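Long-range contact in E2A dna-binding protein (Human adenovirus 5, PDB 2WB0), which binds single-stranded DNA and forms multimers that unwind the viral template, without ATP, during the elongation phase of strand-displacement replication: residues V274-N279 / D295-A300. Numbering follows the deposited sequence.
With ZN (zinc ion), chain C.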
loop_
_atom_site.group_PDB
_atom_site.type_symbol
_atom_site.label_atom_id
_atom_site.label_comp_id
_atom_site.label_asym_id
_atom_site.label_seq_id
_atom_site.Cartn_x
_atom_site.Cartn_y
_atom_site.Cartn_z
ATOM N N VAL A 274 5.745 4.977 -1.786
ATOM C CA VAL A 274 5.993 4.055 -0.737
ATOM C C VAL A 274 4.837 4.091 0.288
ATOM O O VAL A 274 4.472 5.171 0.754
ATOM C CB VAL A 274 7.305 4.416 0.002
ATOM C CG1 VAL A 274 7.523 3.482 1.170
ATOM C CG2 VAL A 274 8.529 4.388 -0.957
ATOM N N PHE A 275 4.298 2.918 0.653
ATOM C CA PHE A 275 3.221 2.772 1.575
ATOM C C PHE A 275 3.793 2.411 2.953
ATOM O O PHE A 275 4.584 1.466 3.033
ATOM C CB PHE A 275 2.257 1.634 1.128
ATOM C CG PHE A 275 1.653 1.864 -0.250
ATOM C CD1 PHE A 275 0.753 2.932 -0.480
ATOM C CD2 PHE A 275 1.999 1.019 -1.292
ATOM C CE1 PHE A 275 0.225 3.143 -1.759
ATOM C CE2 PHE A 275 1.478 1.228 -2.585
ATOM C CZ PHE A 275 0.570 2.279 -2.792
ATOM N N GLN A 276 3.333 3.110 4.006
ATOM C CA GLN A 276 3.769 2.832 5.371
ATOM C C GLN A 276 2.557 2.680 6.225
ATOM O O GLN A 276 1.417 2.626 5.704
ATOM C CB GLN A 276 4.722 3.953 5.931
ATOM C CG GLN A 276 6.046 3.922 5.182
ATOM C CD GLN A 276 6.907 5.145 5.357
ATOM O OE1 GLN A 276 7.847 5.153 6.195
ATOM N NE2 GLN A 276 6.613 6.185 4.617
ATOM N N CYS A 277 2.792 2.668 7.539
ATOM C CA CYS A 277 1.688 2.581 8.540
ATOM C C CYS A 277 0.614 3.656 8.256
ATOM O O CYS A 277 0.942 4.693 7.694
ATOM C CB CYS A 277 2.243 2.885 9.930
ATOM S SG CYS A 277 1.009 2.746 11.240
ATOM N N CYS A 278 -0.651 3.412 8.625
ATOM C CA CYS A 278 -1.640 4.527 8.610
ATOM C C CYS A 278 -1.065 5.805 9.259
ATOM O O CYS A 278 -1.250 6.915 8.736
ATOM C CB CYS A 278 -2.909 4.172 9.381
ATOM S SG CYS A 278 -3.873 2.871 8.584
ATOM N N ASN A 279 -0.374 5.632 10.392
ATOM C CA ASN A 279 0.159 6.788 11.138
ATOM C C ASN A 279 1.573 6.497 11.584
ATOM O O ASN A 279 1.834 6.197 12.747
ATOM C CB ASN A 279 -0.710 7.079 12.329
ATOM C CG ASN A 279 -2.140 7.306 11.937
ATOM O OD1 ASN A 279 -2.990 6.385 11.997
ATOM N ND2 ASN A 279 -2.425 8.511 11.493
ATOM N N ASP A 295 5.441 -1.166 11.661
ATOM C CA ASP A 295 6.581 -1.000 10.763
ATOM C C ASP A 295 6.218 -1.404 9.284
ATOM O O ASP A 295 7.113 -1.632 8.450
ATOM C CB ASP A 295 7.760 -1.838 11.295
ATOM C CG ASP A 295 7.438 -3.379 11.386
ATOM O OD1 ASP A 295 6.420 -3.875 10.781
ATOM O OD2 ASP A 295 8.220 -4.141 12.053
ATOM N N PHE A 296 4.916 -1.479 8.951
ATOM C CA PHE A 296 4.540 -1.803 7.578
ATOM C C PHE A 296 5.276 -0.890 6.572
ATOM O O PHE A 296 5.269 0.353 6.724
ATOM C CB PHE A 296 3.017 -1.635 7.489
ATOM C CG PHE A 296 2.397 -2.022 6.134
ATOM C CD1 PHE A 296 1.830 -3.289 5.944
ATOM C CD2 PHE A 296 2.294 -1.077 5.113
ATOM C CE1 PHE A 296 1.240 -3.635 4.673
ATOM C CE2 PHE A 296 1.656 -1.383 3.813
ATOM C CZ PHE A 296 1.154 -2.647 3.588
ATOM N N LYS A 297 5.876 -1.433 5.509
ATOM C CA LYS A 297 6.582 -0.550 4.530
ATOM C C LYS A 297 6.791 -1.316 3.227
ATOM O O LYS A 297 7.475 -2.362 3.185
ATOM C CB LYS A 297 7.926 -0.001 5.019
ATOM C CG LYS A 297 8.618 1.056 4.098
ATOM C CD LYS A 297 10.118 1.223 4.472
ATOM C CE LYS A 297 10.688 2.620 4.107
ATOM N NZ LYS A 297 12.195 2.670 3.668
ATOM N N ILE A 298 6.147 -0.825 2.182
ATOM C CA ILE A 298 6.271 -1.484 0.871
ATOM C C ILE A 298 6.069 -0.480 -0.229
ATOM O O ILE A 298 5.128 0.326 -0.164
ATOM C CB ILE A 298 5.314 -2.691 0.720
ATOM C CG1 ILE A 298 5.507 -3.375 -0.655
ATOM C CG2 ILE A 298 3.799 -2.245 1.022
ATOM C CD1 ILE A 298 5.049 -4.910 -0.577
ATOM N N SER A 299 6.909 -0.540 -1.268
ATOM C CA SER A 299 6.876 0.455 -2.329
ATOM C C SER A 299 5.898 -0.098 -3.340
ATOM O O SER A 299 5.661 -1.327 -3.387
ATOM C CB SER A 299 8.276 0.692 -2.987
ATOM O OG SER A 299 8.741 -0.565 -3.588
ATOM N N ALA A 300 5.286 0.778 -4.131
ATOM C CA ALA A 300 4.292 0.305 -5.117
ATOM C C ALA A 300 4.777 -0.760 -6.143
ATOM O O ALA A 300 4.069 -1.710 -6.425
ATOM C CB ALA A 300 3.610 1.524 -5.856
HETATM ZN ZN ZN C . 0.182 0.625 11.200
HETATM O O HOH W 1 5.378 2.056 8.915
#
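Phe275 and Ile298 form a hydrogen-bonded antiparallel pair: Phe275 N donates to Ile298 O at 2.8 Å, and Ile298 N returns a bond to Phe275 O at 2.9 Å. Phe275 O also receives a CA-H...O contact from Lys297 CA (3.2 Å). Further along, a water bridges the two backbones, accepting from Cys277 N and donating to Phe296 O.

The two strands are the central and one outer member of a three-stranded antiparallel sheet in a zinc-binding domain, completed by strand 242-246. The central strand runs on into the metal site. There Cys277, with SG anti to its backbone N (chi1 -178°), binds zinc at 2.3 Å beside Cys223, Cys225 and Cys294. The same sulphur accepts a hydrogen bond from Asn279 N, a second-shell contact that may temper the thiolate charge.

Apolar packing accompanies the pairing. Phe275 CB meets CG2 of Ile298 and, at 4.1 Å, CE2 of the Phe296 ring, while Phe275 CE2 reaches Ala300 CB (3.9 Å) at the start of helix 300-315. Met219 and Pro220 of strand 216-220 also touch Phe275, and Met70 of helix 64-83 packs on Phe296. On the sheet face carrying Val274, Gln276 and Lys297, the lysine CG sits 4.0 Å from Val274 CG1, and its aliphatic chain runs side by side with Gln276, both pointing the same way.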